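Local coordinates for protein alternansucrase (Leuconostoc mesenteroides, PDB 6HVG) that belongs to glycoside hydrolase family 70, pairing a calcium-bearing TIM-barrel-type region with repeats of the choline-binding and cell-wall-binding type, at residues Gly183-Val188 / Asn205-Asn210; Leu255-Gln260 / Gly268-Asn273; Arg276-Pro281 / Asn285-Thr290; Asn696-Met701 / Leu999-Leu1004; Phe777-Leu782 / Gln1053-Ser1058. All coordinates share one frame; numbering follows the deposited sequence.

Contact 1. Residues Gly183-Val188 / Asn205-Asn210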
# COMPACT_ATOMS: atom_id res chain seq x y z
N GLY A 183 -19.36 34.38 -6.93
CA GLY A 183 -18.51 35.47 -7.41
C GLY A 183 -19.08 36.85 -7.16
O GLY A 183 -18.80 37.78 -7.89
N SER A 184 -19.88 36.99 -6.11
CA SER A 184 -20.45 38.26 -5.77
C SER A 184 -20.37 38.40 -4.25
O SER A 184 -20.19 37.41 -3.55
CB SER A 184 -21.89 38.29 -6.25
OG SER A 184 -22.32 39.62 -6.43
N PHE A 185 -20.50 39.62 -3.75
CA PHE A 185 -20.54 39.91 -2.31
C PHE A 185 -22.00 40.02 -1.86
O PHE A 185 -22.81 40.62 -2.56
CB PHE A 185 -19.88 41.25 -2.03
CG PHE A 185 -18.44 41.18 -1.61
CD1 PHE A 185 -18.12 41.02 -0.28
CD2 PHE A 185 -17.41 41.35 -2.52
CE1 PHE A 185 -16.81 40.98 0.14
CE2 PHE A 185 -16.09 41.31 -2.10
CZ PHE A 185 -15.79 41.13 -0.77
N ARG A 186 -22.34 39.47 -0.70
CA ARG A 186 -23.68 39.69 -0.12
C ARG A 186 -23.56 40.22 1.31
O ARG A 186 -22.56 39.99 1.98
CB ARG A 186 -24.50 38.40 -0.15
CG ARG A 186 -24.95 37.96 -1.54
CD ARG A 186 -25.95 38.92 -2.20
NE ARG A 186 -25.54 39.15 -3.59
CZ ARG A 186 -26.10 38.61 -4.66
NH1 ARG A 186 -25.60 38.88 -5.85
NH2 ARG A 186 -27.14 37.81 -4.56
N ASP A 187 -24.57 40.95 1.77
CA ASP A 187 -24.57 41.54 3.11
C ASP A 187 -25.54 40.80 4.01
O ASP A 187 -26.74 40.90 3.83
CB ASP A 187 -25.00 43.00 3.04
CG ASP A 187 -23.96 43.88 2.40
OD1 ASP A 187 -22.77 43.73 2.72
OD2 ASP A 187 -24.34 44.75 1.59
N VAL A 188 -25.02 40.08 5.00
CA VAL A 188 -25.86 39.40 5.99
C VAL A 188 -25.41 39.84 7.37
O VAL A 188 -24.23 39.82 7.66
CB VAL A 188 -25.75 37.86 5.89
CG1 VAL A 188 -26.86 37.18 6.69
CG2 VAL A 188 -25.79 37.40 4.44
N ASN A 205 -11.87 38.43 0.10
CA ASN A 205 -11.71 39.24 -1.08
C ASN A 205 -11.63 40.71 -0.71
O ASN A 205 -11.82 41.10 0.45
CB ASN A 205 -12.89 39.00 -2.04
CG ASN A 205 -12.49 39.08 -3.50
OD1 ASN A 205 -11.36 39.39 -3.84
ND2 ASN A 205 -13.44 38.81 -4.38
N VAL A 206 -11.36 41.52 -1.72
CA VAL A 206 -11.33 42.96 -1.61
C VAL A 206 -12.47 43.49 -2.45
O VAL A 206 -12.61 43.14 -3.62
CB VAL A 206 -10.01 43.49 -2.17
CG1 VAL A 206 -9.92 44.99 -1.97
CG2 VAL A 206 -8.84 42.78 -1.50
N ASP A 207 -13.30 44.34 -1.85
CA ASP A 207 -14.37 45.00 -2.56
C ASP A 207 -14.03 46.49 -2.62
O ASP A 207 -13.53 47.06 -1.65
CB ASP A 207 -15.68 44.78 -1.80
CG ASP A 207 -16.93 44.98 -2.67
OD1 ASP A 207 -16.82 45.40 -3.84
OD2 ASP A 207 -18.05 44.74 -2.17
N ILE A 208 -14.28 47.12 -3.77
CA ILE A 208 -14.26 48.58 -3.82
C ILE A 208 -15.61 48.99 -3.25
O ILE A 208 -16.66 48.66 -3.81
CB ILE A 208 -14.07 49.15 -5.25
CG1 ILE A 208 -12.90 48.47 -6.00
CG2 ILE A 208 -13.83 50.63 -5.21
CD1 ILE A 208 -11.57 48.47 -5.29
N VAL A 209 -15.57 49.62 -2.07
CA VAL A 209 -16.78 50.05 -1.37
C VAL A 209 -16.79 51.54 -1.40
O VAL A 209 -15.82 52.16 -1.00
CB VAL A 209 -16.83 49.57 0.10
CG1 VAL A 209 -18.20 49.80 0.69
CG2 VAL A 209 -16.43 48.09 0.21
N ASN A 210 -17.87 52.11 -1.90
CA ASN A 210 -17.89 53.52 -2.20
C ASN A 210 -16.61 53.78 -2.98
O ASN A 210 -16.34 53.04 -3.92
CB ASN A 210 -18.04 54.32 -0.93
CG ASN A 210 -19.38 54.02 -0.22
OD1 ASN A 210 -20.45 54.23 -0.78
ND2 ASN A 210 -19.31 53.52 1.01

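Contact 2. Residues Leu255-Gln260 / Gly268-Asn273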
# COMPACT_ATOMS: atom_id res chain seq x y z
N LEU A 255 10.66 44.85 2.83
CA LEU A 255 10.45 46.06 2.05
C LEU A 255 9.56 45.70 0.87
O LEU A 255 9.82 44.74 0.16
CB LEU A 255 11.78 46.60 1.56
CG LEU A 255 11.81 47.93 0.81
CD1 LEU A 255 11.14 49.04 1.64
CD2 LEU A 255 13.24 48.33 0.48
N GLN A 256 8.45 46.43 0.71
CA GLN A 256 7.51 46.18 -0.39
C GLN A 256 7.00 47.48 -1.05
O GLN A 256 7.03 48.55 -0.44
CB GLN A 256 6.36 45.35 0.14
CG GLN A 256 6.77 43.93 0.54
CD GLN A 256 5.81 43.23 1.46
OE1 GLN A 256 4.88 43.84 2.02
NE2 GLN A 256 6.02 41.93 1.65
N TYR A 257 6.59 47.39 -2.31
CA TYR A 257 6.05 48.57 -3.02
C TYR A 257 4.58 48.42 -3.36
O TYR A 257 4.12 47.34 -3.68
CB TYR A 257 6.81 48.84 -4.30
CG TYR A 257 6.36 50.14 -4.91
CD1 TYR A 257 6.75 51.33 -4.33
CD2 TYR A 257 5.52 50.19 -6.01
CE1 TYR A 257 6.34 52.54 -4.84
CE2 TYR A 257 5.10 51.39 -6.52
CZ TYR A 257 5.52 52.56 -5.94
OH TYR A 257 5.07 53.75 -6.45
N PHE A 258 3.82 49.50 -3.28
CA PHE A 258 2.41 49.43 -3.65
C PHE A 258 2.04 50.54 -4.63
O PHE A 258 2.43 51.69 -4.46
CB PHE A 258 1.54 49.52 -2.40
CG PHE A 258 1.59 48.29 -1.54
CD1 PHE A 258 2.49 48.17 -0.50
CD2 PHE A 258 0.72 47.25 -1.76
CE1 PHE A 258 2.56 47.02 0.28
CE2 PHE A 258 0.77 46.09 -0.97
CZ PHE A 258 1.68 45.98 0.06
N ASN A 259 1.27 50.21 -5.66
CA ASN A 259 0.88 51.21 -6.65
C ASN A 259 -0.14 52.18 -6.06
O ASN A 259 -0.64 51.98 -4.96
CB ASN A 259 0.39 50.54 -7.93
CG ASN A 259 -1.00 49.96 -7.83
OD1 ASN A 259 -1.70 50.11 -6.83
ND2 ASN A 259 -1.41 49.27 -8.88
N GLN A 260 -0.44 53.23 -6.80
CA GLN A 260 -1.29 54.29 -6.28
C GLN A 260 -2.71 53.83 -5.94
O GLN A 260 -3.44 54.54 -5.25
CB GLN A 260 -1.33 55.46 -7.26
CG GLN A 260 0.01 56.10 -7.58
CD GLN A 260 -0.15 57.22 -8.59
OE1 GLN A 260 -1.06 57.19 -9.43
NE2 GLN A 260 0.72 58.24 -8.50
N GLY A 268 8.83 42.37 -10.46
CA GLY A 268 9.24 43.47 -11.32
C GLY A 268 10.04 44.57 -10.66
O GLY A 268 10.02 44.74 -9.44
N PHE A 269 10.75 45.34 -11.47
CA PHE A 269 11.45 46.54 -11.01
C PHE A 269 10.47 47.69 -10.83
O PHE A 269 9.34 47.65 -11.31
CB PHE A 269 12.53 46.98 -12.00
CG PHE A 269 13.78 46.15 -11.95
CD1 PHE A 269 14.01 45.15 -12.89
CD2 PHE A 269 14.74 46.40 -10.99
CE1 PHE A 269 15.17 44.40 -12.86
CE2 PHE A 269 15.91 45.67 -10.95
CZ PHE A 269 16.12 44.66 -11.88
N GLN A 270 10.94 48.72 -10.14
CA GLN A 270 10.08 49.81 -9.74
C GLN A 270 10.92 50.98 -9.29
O GLN A 270 11.72 50.84 -8.37
CB GLN A 270 9.21 49.32 -8.59
CG GLN A 270 8.29 50.36 -7.98
CD GLN A 270 7.35 50.97 -8.98
OE1 GLN A 270 7.25 52.18 -9.06
NE2 GLN A 270 6.64 50.12 -9.75
N ASP A 271 10.72 52.14 -9.92
CA ASP A 271 11.52 53.32 -9.62
C ASP A 271 10.86 54.13 -8.51
O ASP A 271 10.05 55.01 -8.76
CB ASP A 271 11.72 54.19 -10.86
CG ASP A 271 12.36 53.43 -11.99
OD1 ASP A 271 13.59 53.54 -12.18
OD2 ASP A 271 11.62 52.70 -12.68
N VAL A 272 11.22 53.80 -7.28
CA VAL A 272 10.70 54.49 -6.10
C VAL A 272 11.87 55.19 -5.48
O VAL A 272 12.92 54.60 -5.33
CB VAL A 272 10.16 53.50 -5.05
CG1 VAL A 272 9.34 54.24 -3.99
CG2 VAL A 272 9.36 52.41 -5.74
N ASN A 273 11.65 56.43 -5.06
CA ASN A 273 12.73 57.35 -4.68
C ASN A 273 13.64 57.62 -5.89
O ASN A 273 13.19 57.61 -7.03
CB ASN A 273 13.51 56.87 -3.43
CG ASN A 273 12.61 56.66 -2.21
OD1 ASN A 273 11.52 57.25 -2.09
ND2 ASN A 273 13.06 55.81 -1.30

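Contact 3. Residues Arg276-Pro281 / Asn285-Thr290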
# COMPACT_ATOMS: atom_id res chain seq x y z
N ARG A 276 16.05 52.20 -7.89
CA ARG A 276 15.32 51.19 -8.66
C ARG A 276 15.40 49.82 -7.99
O ARG A 276 16.48 49.28 -7.89
CB ARG A 276 15.97 51.10 -10.04
CG ARG A 276 15.31 50.12 -11.00
CD ARG A 276 15.75 50.42 -12.42
NE ARG A 276 15.13 49.54 -13.40
CZ ARG A 276 13.90 49.67 -13.89
NH1 ARG A 276 13.11 50.66 -13.49
NH2 ARG A 276 13.47 48.80 -14.79
N ILE A 277 14.28 49.28 -7.52
CA ILE A 277 14.29 48.06 -6.73
C ILE A 277 13.47 46.95 -7.37
O ILE A 277 12.36 47.18 -7.83
CB ILE A 277 13.63 48.31 -5.36
CG1 ILE A 277 14.33 49.45 -4.61
CG2 ILE A 277 13.64 47.06 -4.48
CD1 ILE A 277 13.51 50.05 -3.49
N TYR A 278 13.98 45.73 -7.33
CA TYR A 278 13.23 44.61 -7.85
C TYR A 278 12.50 43.98 -6.69
O TYR A 278 13.04 43.88 -5.58
CB TYR A 278 14.15 43.59 -8.50
CG TYR A 278 13.41 42.54 -9.28
CD1 TYR A 278 13.00 41.34 -8.69
CD2 TYR A 278 13.12 42.75 -10.61
CE1 TYR A 278 12.31 40.38 -9.44
CE2 TYR A 278 12.43 41.81 -11.36
CZ TYR A 278 12.05 40.63 -10.78
OH TYR A 278 11.39 39.70 -11.53
N PHE A 279 11.26 43.56 -6.95
CA PHE A 279 10.46 42.91 -5.93
C PHE A 279 10.11 41.51 -6.36
O PHE A 279 9.76 41.29 -7.52
CB PHE A 279 9.19 43.71 -5.68
CG PHE A 279 9.46 45.08 -5.13
CD1 PHE A 279 9.55 45.26 -3.77
CD2 PHE A 279 9.65 46.17 -5.97
CE1 PHE A 279 9.82 46.50 -3.25
CE2 PHE A 279 9.92 47.42 -5.46
CZ PHE A 279 10.01 47.59 -4.09
N ALA A 280 10.20 40.57 -5.43
CA ALA A 280 10.08 39.15 -5.74
C ALA A 280 8.69 38.71 -6.25
O ALA A 280 7.68 39.32 -5.91
CB ALA A 280 10.46 38.34 -4.52
N PRO A 281 8.66 37.64 -7.07
CA PRO A 281 7.44 37.18 -7.72
C PRO A 281 6.28 36.78 -6.84
O PRO A 281 5.12 37.04 -7.21
CB PRO A 281 7.90 35.95 -8.49
CG PRO A 281 9.28 36.27 -8.88
CD PRO A 281 9.85 37.12 -7.77
N ASN A 285 8.97 40.76 -1.87
CA ASN A 285 10.05 41.33 -1.06
C ASN A 285 11.22 41.83 -1.91
O ASN A 285 11.51 41.26 -2.97
CB ASN A 285 10.55 40.30 -0.05
CG ASN A 285 9.46 39.78 0.86
OD1 ASN A 285 8.46 40.45 1.10
ND2 ASN A 285 9.65 38.60 1.39
N ALA A 286 11.85 42.90 -1.46
CA ALA A 286 12.99 43.48 -2.17
C ALA A 286 14.15 42.50 -2.21
O ALA A 286 14.46 41.88 -1.19
CB ALA A 286 13.43 44.78 -1.52
N VAL A 287 14.76 42.36 -3.38
CA VAL A 287 15.87 41.45 -3.58
C VAL A 287 16.77 41.98 -4.67
O VAL A 287 16.34 42.74 -5.55
CB VAL A 287 15.41 40.05 -3.99
CG1 VAL A 287 14.71 39.36 -2.83
CG2 VAL A 287 14.51 40.11 -5.22
N ALA A 288 18.02 41.58 -4.60
CA ALA A 288 18.97 41.92 -5.62
C ALA A 288 18.54 41.25 -6.93
O ALA A 288 18.05 40.11 -6.96
CB ALA A 288 20.38 41.47 -5.22
N ASN A 289 18.73 41.98 -8.02
CA ASN A 289 18.41 41.46 -9.33
C ASN A 289 19.26 42.14 -10.37
O ASN A 289 19.84 43.22 -10.15
CB ASN A 289 16.93 41.66 -9.64
CG ASN A 289 16.38 40.63 -10.61
OD1 ASN A 289 16.82 39.48 -10.63
ND2 ASN A 289 15.42 41.04 -11.43
N THR A 290 19.34 41.49 -11.52
CA THR A 290 20.09 42.01 -12.65
C THR A 290 19.14 42.24 -13.80
O THR A 290 18.20 41.49 -13.99
CB THR A 290 21.18 41.02 -13.07
OG1 THR A 290 20.57 39.79 -13.51
CG2 THR A 290 22.12 40.74 -11.89

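Contact 4. Residues Asn696-Met701 / Leu999-Leu1004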
# COMPACT_ATOMS: atom_id res chain seq x y z
N ASN A 696 -22.71 9.72 -9.68
CA ASN A 696 -23.26 10.15 -10.96
C ASN A 696 -22.63 9.54 -12.20
O ASN A 696 -23.26 8.70 -12.84
CB ASN A 696 -23.34 11.67 -11.04
CG ASN A 696 -22.12 12.33 -10.50
OD1 ASN A 696 -21.04 11.74 -10.46
ND2 ASN A 696 -22.27 13.57 -10.06
N ASN A 697 -21.45 9.99 -12.59
CA ASN A 697 -20.98 9.60 -13.90
C ASN A 697 -20.57 8.16 -13.82
O ASN A 697 -19.63 7.84 -13.14
CB ASN A 697 -19.87 10.51 -14.40
CG ASN A 697 -20.38 11.93 -14.72
OD1 ASN A 697 -20.52 12.32 -15.88
ND2 ASN A 697 -20.70 12.70 -13.67
N ARG A 698 -21.35 7.29 -14.46
CA ARG A 698 -21.16 5.85 -14.40
C ARG A 698 -21.15 5.34 -15.81
O ARG A 698 -21.78 5.94 -16.66
CB ARG A 698 -22.31 5.24 -13.62
CG ARG A 698 -22.33 5.61 -12.15
CD ARG A 698 -23.55 5.04 -11.44
NE ARG A 698 -23.56 5.41 -10.02
CZ ARG A 698 -24.66 5.59 -9.28
NH1 ARG A 698 -25.88 5.42 -9.79
NH2 ARG A 698 -24.54 5.96 -8.00
N SER A 699 -20.44 4.25 -16.08
CA SER A 699 -20.52 3.61 -17.39
C SER A 699 -21.93 3.03 -17.62
O SER A 699 -22.61 2.57 -16.68
CB SER A 699 -19.48 2.51 -17.52
OG SER A 699 -18.23 2.93 -17.04
N ASN A 700 -22.39 3.10 -18.85
CA ASN A 700 -23.68 2.55 -19.19
C ASN A 700 -23.79 1.04 -18.92
O ASN A 700 -22.80 0.30 -18.95
CB ASN A 700 -24.01 2.82 -20.65
CG ASN A 700 -24.47 4.23 -20.87
OD1 ASN A 700 -24.48 5.05 -19.96
ND2 ASN A 700 -24.82 4.54 -22.11
N MET A 701 -25.02 0.61 -18.66
CA MET A 701 -25.33 -0.79 -18.47
C MET A 701 -24.98 -1.57 -19.73
O MET A 701 -24.69 -2.76 -19.66
CB MET A 701 -26.80 -0.98 -18.14
CG MET A 701 -27.29 -0.23 -16.91
SD MET A 701 -26.51 -0.67 -15.35
CE MET A 701 -27.07 -2.36 -15.18
N LEU A 999 -31.40 2.41 -0.46
CA LEU A 999 -31.33 1.08 -1.10
C LEU A 999 -31.03 1.12 -2.61
O LEU A 999 -30.57 0.12 -3.18
CB LEU A 999 -32.63 0.30 -0.85
CG LEU A 999 -32.95 0.01 0.62
CD1 LEU A 999 -34.42 -0.33 0.81
CD2 LEU A 999 -32.09 -1.11 1.18
N ILE A 1000 -31.28 2.26 -3.28
CA ILE A 1000 -31.04 2.33 -4.72
C ILE A 1000 -30.75 3.75 -5.24
O ILE A 1000 -31.23 4.74 -4.69
CB ILE A 1000 -32.21 1.69 -5.51
CG1 ILE A 1000 -31.86 1.51 -6.99
CG2 ILE A 1000 -33.49 2.49 -5.39
CD1 ILE A 1000 -32.78 0.56 -7.74
N SER A 1001 -29.95 3.81 -6.30
CA SER A 1001 -29.75 4.99 -7.12
C SER A 1001 -29.90 4.53 -8.56
O SER A 1001 -28.91 4.30 -9.26
CB SER A 1001 -28.37 5.59 -6.91
OG SER A 1001 -28.12 5.84 -5.53
N GLY A 1002 -31.15 4.40 -8.99
CA GLY A 1002 -31.49 3.90 -10.33
C GLY A 1002 -32.82 3.17 -10.30
O GLY A 1002 -33.71 3.52 -9.52
N TYR A 1003 -32.97 2.16 -11.15
CA TYR A 1003 -34.19 1.34 -11.18
C TYR A 1003 -33.89 -0.13 -10.91
O TYR A 1003 -32.82 -0.60 -11.29
CB TYR A 1003 -34.92 1.45 -12.52
CG TYR A 1003 -36.20 0.66 -12.51
CD1 TYR A 1003 -37.32 1.14 -11.87
CD2 TYR A 1003 -36.26 -0.61 -13.05
CE1 TYR A 1003 -38.49 0.41 -11.81
CE2 TYR A 1003 -37.44 -1.35 -13.00
CZ TYR A 1003 -38.54 -0.83 -12.38
OH TYR A 1003 -39.70 -1.55 -12.32
N LEU A 1004 -34.82 -0.83 -10.26
CA LEU A 1004 -34.77 -2.29 -10.11
C LEU A 1004 -36.16 -2.89 -10.11
O LEU A 1004 -36.99 -2.58 -9.24
CB LEU A 1004 -34.06 -2.68 -8.82
CG LEU A 1004 -33.95 -4.18 -8.51
CD1 LEU A 1004 -33.21 -4.90 -9.62
CD2 LEU A 1004 -33.26 -4.40 -7.17

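Contact 5. Residues Phe777-Leu782 / Gln1053-Ser1058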
# COMPACT_ATOMS: atom_id res chain seq x y z
N PHE A 777 -4.80 1.58 14.51
CA PHE A 777 -6.00 2.01 15.21
C PHE A 777 -6.41 0.96 16.22
O PHE A 777 -6.24 -0.23 16.00
CB PHE A 777 -7.16 2.41 14.28
CG PHE A 777 -7.55 1.37 13.30
CD1 PHE A 777 -8.44 0.37 13.66
CD2 PHE A 777 -7.07 1.42 12.01
CE1 PHE A 777 -8.81 -0.60 12.76
CE2 PHE A 777 -7.46 0.47 11.09
CZ PHE A 777 -8.33 -0.55 11.47
N THR A 778 -6.97 1.42 17.33
CA THR A 778 -7.42 0.57 18.40
C THR A 778 -8.84 0.08 18.04
O THR A 778 -9.51 0.63 17.16
CB THR A 778 -7.31 1.34 19.75
OG1 THR A 778 -6.85 0.44 20.76
CG2 THR A 778 -8.62 1.93 20.19
N PHE A 779 -9.30 -0.96 18.71
CA PHE A 779 -10.66 -1.46 18.49
C PHE A 779 -11.75 -0.44 18.80
O PHE A 779 -12.74 -0.38 18.07
CB PHE A 779 -10.94 -2.74 19.29
CG PHE A 779 -10.65 -3.99 18.53
CD1 PHE A 779 -11.50 -4.39 17.50
CD2 PHE A 779 -9.55 -4.79 18.86
CE1 PHE A 779 -11.25 -5.57 16.80
CE2 PHE A 779 -9.31 -5.95 18.16
CZ PHE A 779 -10.15 -6.34 17.12
N ASP A 780 -11.59 0.33 19.88
CA ASP A 780 -12.50 1.45 20.18
C ASP A 780 -12.51 2.47 19.04
O ASP A 780 -13.55 2.98 18.68
CB ASP A 780 -12.11 2.14 21.50
CG ASP A 780 -11.96 1.14 22.64
OD1 ASP A 780 -12.15 1.51 23.81
OD2 ASP A 780 -11.64 -0.05 22.35
N GLN A 781 -11.33 2.79 18.52
CA GLN A 781 -11.21 3.70 17.40
C GLN A 781 -11.99 3.16 16.21
O GLN A 781 -12.70 3.91 15.53
CB GLN A 781 -9.75 3.91 17.01
CG GLN A 781 -9.02 5.02 17.75
CD GLN A 781 -7.53 4.97 17.50
OE1 GLN A 781 -6.85 4.12 18.03
NE2 GLN A 781 -7.03 5.86 16.65
N LEU A 782 -11.86 1.86 15.96
CA LEU A 782 -12.63 1.22 14.90
C LEU A 782 -14.15 1.34 15.10
O LEU A 782 -14.88 1.67 14.17
CB LEU A 782 -12.26 -0.25 14.79
CG LEU A 782 -12.96 -1.08 13.72
CD1 LEU A 782 -12.85 -0.46 12.35
CD2 LEU A 782 -12.35 -2.48 13.70
N GLN A 1053 -14.95 -6.98 12.28
CA GLN A 1053 -15.74 -7.42 13.41
C GLN A 1053 -15.02 -7.04 14.68
O GLN A 1053 -13.80 -7.06 14.74
CB GLN A 1053 -15.91 -8.93 13.38
CG GLN A 1053 -16.83 -9.46 12.28
CD GLN A 1053 -16.82 -10.98 12.15
OE1 GLN A 1053 -16.84 -11.52 11.05
NE2 GLN A 1053 -16.80 -11.67 13.29
N ALA A 1054 -15.76 -6.69 15.71
CA ALA A 1054 -15.21 -6.53 17.05
C ALA A 1054 -14.85 -7.89 17.66
O ALA A 1054 -15.31 -8.93 17.22
CB ALA A 1054 -16.21 -5.82 17.93
N MET A 1055 -14.00 -7.86 18.68
CA MET A 1055 -13.67 -9.08 19.42
C MET A 1055 -14.93 -9.50 20.17
O MET A 1055 -15.69 -8.64 20.59
CB MET A 1055 -12.53 -8.83 20.40
CG MET A 1055 -11.20 -8.48 19.74
SD MET A 1055 -10.44 -9.83 18.82
CE MET A 1055 -10.07 -10.98 20.16
N PRO A 1056 -15.16 -10.81 20.34
CA PRO A 1056 -16.30 -11.27 21.11
C PRO A 1056 -16.34 -10.70 22.53
O PRO A 1056 -15.35 -10.79 23.27
CB PRO A 1056 -16.12 -12.79 21.16
CG PRO A 1056 -15.25 -13.13 20.02
CD PRO A 1056 -14.40 -11.93 19.74
N THR A 1057 -17.48 -10.12 22.90
CA THR A 1057 -17.66 -9.62 24.26
C THR A 1057 -17.80 -10.80 25.23
O THR A 1057 -17.44 -10.68 26.40
CB THR A 1057 -18.86 -8.66 24.38
OG1 THR A 1057 -20.02 -9.29 23.84
CG2 THR A 1057 -18.60 -7.36 23.63
N SER A 1058 -18.31 -11.92 24.74
CA SER A 1058 -18.44 -13.14 25.54
C SER A 1058 -18.25 -14.38 24.66
O SER A 1058 -18.53 -14.34 23.47
CB SER A 1058 -19.84 -13.20 26.16
OG SER A 1058 -20.84 -13.31 25.15

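Contact 1. Residues Gly183-Val188 / Asn205-Asn210
Phe185 lays its ring against the side chain of Asp207, and this overlap makes up most of the contact. The two flat groups are nearly parallel, ring and carboxylate planes 11° apart, and their side chains run past each other in opposite directions. Asp207 CB makes a CH-pi contact over the ring face, 3.9 Å from the centroid of Phe185, while OD2 lies over the same ring nearer its rim, 3.5 Å from Phe185 CD2. With Asp207 CG swung opposite its own main-chain nitrogen (chi1 -160°), the carboxylate is carried across the ring.

Apolar packing adds the far end of the ring: Phe185 CZ touches Asn205 CB at 3.8 Å. The amide beyond that CB has its own polar ties, ND2 to Ser231 and OD1, weakly, to Val206 N.

The strand axes of 185-188 and 205-209 cross at 82°, as successive hairpins of this choline-binding-type repeat region turn relative to one another. His192, from the partner strand of 185-188, stacks on Phe185 and hydrogen-bonds both Asp207 OD2 and Asp187 OD1. The carboxylate over the phenyl face thus meets an imidazole that its two acidic neighbours would probably push toward the protonated form, which may offset the charge.

Contact 2. Residues Leu255-Gln260 / Gly268-Asn273
The side-chain amide of Gln270 is stacked flat on the ring of Tyr257, the two planes only 6° apart, although the side chains as a whole cross at about a right angle. The stack begins with an aliphatic carbon: Gln270 CG makes a CH-pi contact 3.6 Å from the centroid of the Tyr257 ring, 20° off its normal. Farther out, Gln270 CD lies 3.4 Å from Tyr257 CE2, and OE1 follows the ring toward the phenol end, 3.6 Å from CZ of Tyr257. A bend at chi2 (58°) turns the Gln270 amide along the aromatic face.

Val272 supplies the second side chain. It approaches the CD1-CE1 side of the Tyr257 ring obliquely, with CG1 3.6 Å from Tyr257 CE1; the position of its other methyl is doubtful in detail. Between these two residues the chain makes an inverse gamma turn centred on Asp271, with a weak bond from Val272 N to Gln270 O. Gln270 and Val272 both direct their CB toward the tyrosine, whereas Asp271 points away and forms a salt bridge with Arg276.

Tyr257 follows Gln256 of the hairpin strand that pairs with 249-251, and its backbone bonds to Ile265. Strand 268-270 is an outer strand of a four-stranded antiparallel sheet; its neighbour 277-279 contributes Phe279, which touches both Tyr257 and Gln270.

Contact 3. Residues Arg276-Pro281 / Asn285-Thr290
Phe279 and Ala286 face each other as an antiparallel non-hydrogen-bonded pair, CA atoms 4.6 Å apart, and with the bond from Ala280 N to Asn285 O (2.9 Å) they close the hairpin of strands 277-279 and 286-293. Toward Tyr278 and Val287 the pairing is loose and the two chains splay.

On the face carrying Phe279 and Ala286, the small methyl of Ala286 sits 3.7 Å from Ile277 CG2, and that same isoleucine methyl rests over the rim of the Phe279 ring. The other face belongs to Tyr278. Val287 CG2 meets its ring at the edge, 4.0 Å from Tyr278 CD1, while Asn289 brings ND2 over one ring face, amide and ring planes 49° apart. The chi1 of Asn289 (-153°) sets CG roughly opposite its backbone N, turning the amide over the tyrosine.

Phe269 meets Tyr278 edge-to-face. Val315 N bonds Asn289 OD1, which fixes the rotation of this buried amide and makes ND2 the end that lies above Tyr278.

Contact 4. Residues Asn696-Met701 / Leu999-Leu1004
Arg698 reaches the backbone of Ser1001 with one guanidinium nitrogen: NH1 lies 3.3 Å from Ser1001 O, a weak hydrogen bond bent to 128° at the hydrogen. The carbonyl oxygen comes in at the guanidinium edge, close to its plane. Ser1001 CB lies in that plane too, 3.8 Å from Arg698 NH1 and 4.0 Å from Arg698 NH2, so the serine lies against the edge of the guanidinium. An extended chain from CG to NE (chi2 177°, chi3 -180°) lets Arg698 reach across to Ser1001.

The accepting carbonyl stands where the chain turns a corner at Ser1001 and Gly1002, before strand 1003-1009 enters the large antiparallel sheet between strands 910-915 and 940-947.

Further partners hold both sides. Arg698 NH1 also bonds Asn916 O, NH2 bonds Gly694 O, and the guanidinium forms a cation-pi contact with Tyr805, while the next residue, Asn806, takes the N-H of Ser1001 on its OD1. Behind the arginine, in the loop that follows helix 681-692, Asn696 OD1 accepts Asn697 N at 2.8 Å, and Ser690 OG lies within bonding distance of two carbonyls, Ser699 O and Asn700 O.

Contact 5. Residues Phe777-Leu782 / Gln1053-Ser1058
In Met1055, chi1 (-65°) sets CG over Phe779, and chi2 (-69°) bends the chain so that SD also stays near the ring. The methionine crosses the phenylalanine at about a right angle. Its CG sits over the ring face in a CH-pi contact, 3.9 Å from the Phe779 centroid and 3.5 Å from Phe779 CE2. SD follows obliquely, 4.8 Å from the centroid of the Phe779 ring, a Met-aromatic contact. The ring edge is met differently: Gln1053 O lies near the plane, 3.6 Å from Phe779 CE1, and Ala1054 CA packs obliquely at the same carbon.

In the barrel, the eight parallel strands include 1045-1047, and segment 1053-1058 belongs to the loop linking that strand to helix 1063-1075. Phe779 opens helix 779-793, which lies in the chain between barrel strands 745-747 and 821-825.

At this helix start Thr778 occupies the N-cap position. Its N-H bonds Gln781 OE1 at 2.8 Å, and its carbonyl accepts Leu782 N in the first turn. On the loop side, Lys1131 NZ bonds the Gln1053 carbonyl at the ring edge, and Ala1054 pairs through its backbone with Gly834.

Contacts 1, 2 and 3 follow one another along the chain in the repeat region, well out from the centre of the molecule. Contacts 2 and 3 adjoin, centres about 10 Å apart: strands 268-270 and 277-279 are neighbours in one sheet, and Gln256 NE2 probably bonds Asn285 OD1. Contact 1 belongs to earlier hairpins, its centre about 27 Å from that of contact 2. Contacts 4 and 5 lie in the family 70 region, centres about 34 Å apart, with their segments alternating in sequence. Contact 4 reaches the large antiparallel sheet, contact 5 the barrel. The three repeat contacts are thus local in sequence, whereas the two in the family 70 region join parts more than 250 residues apart.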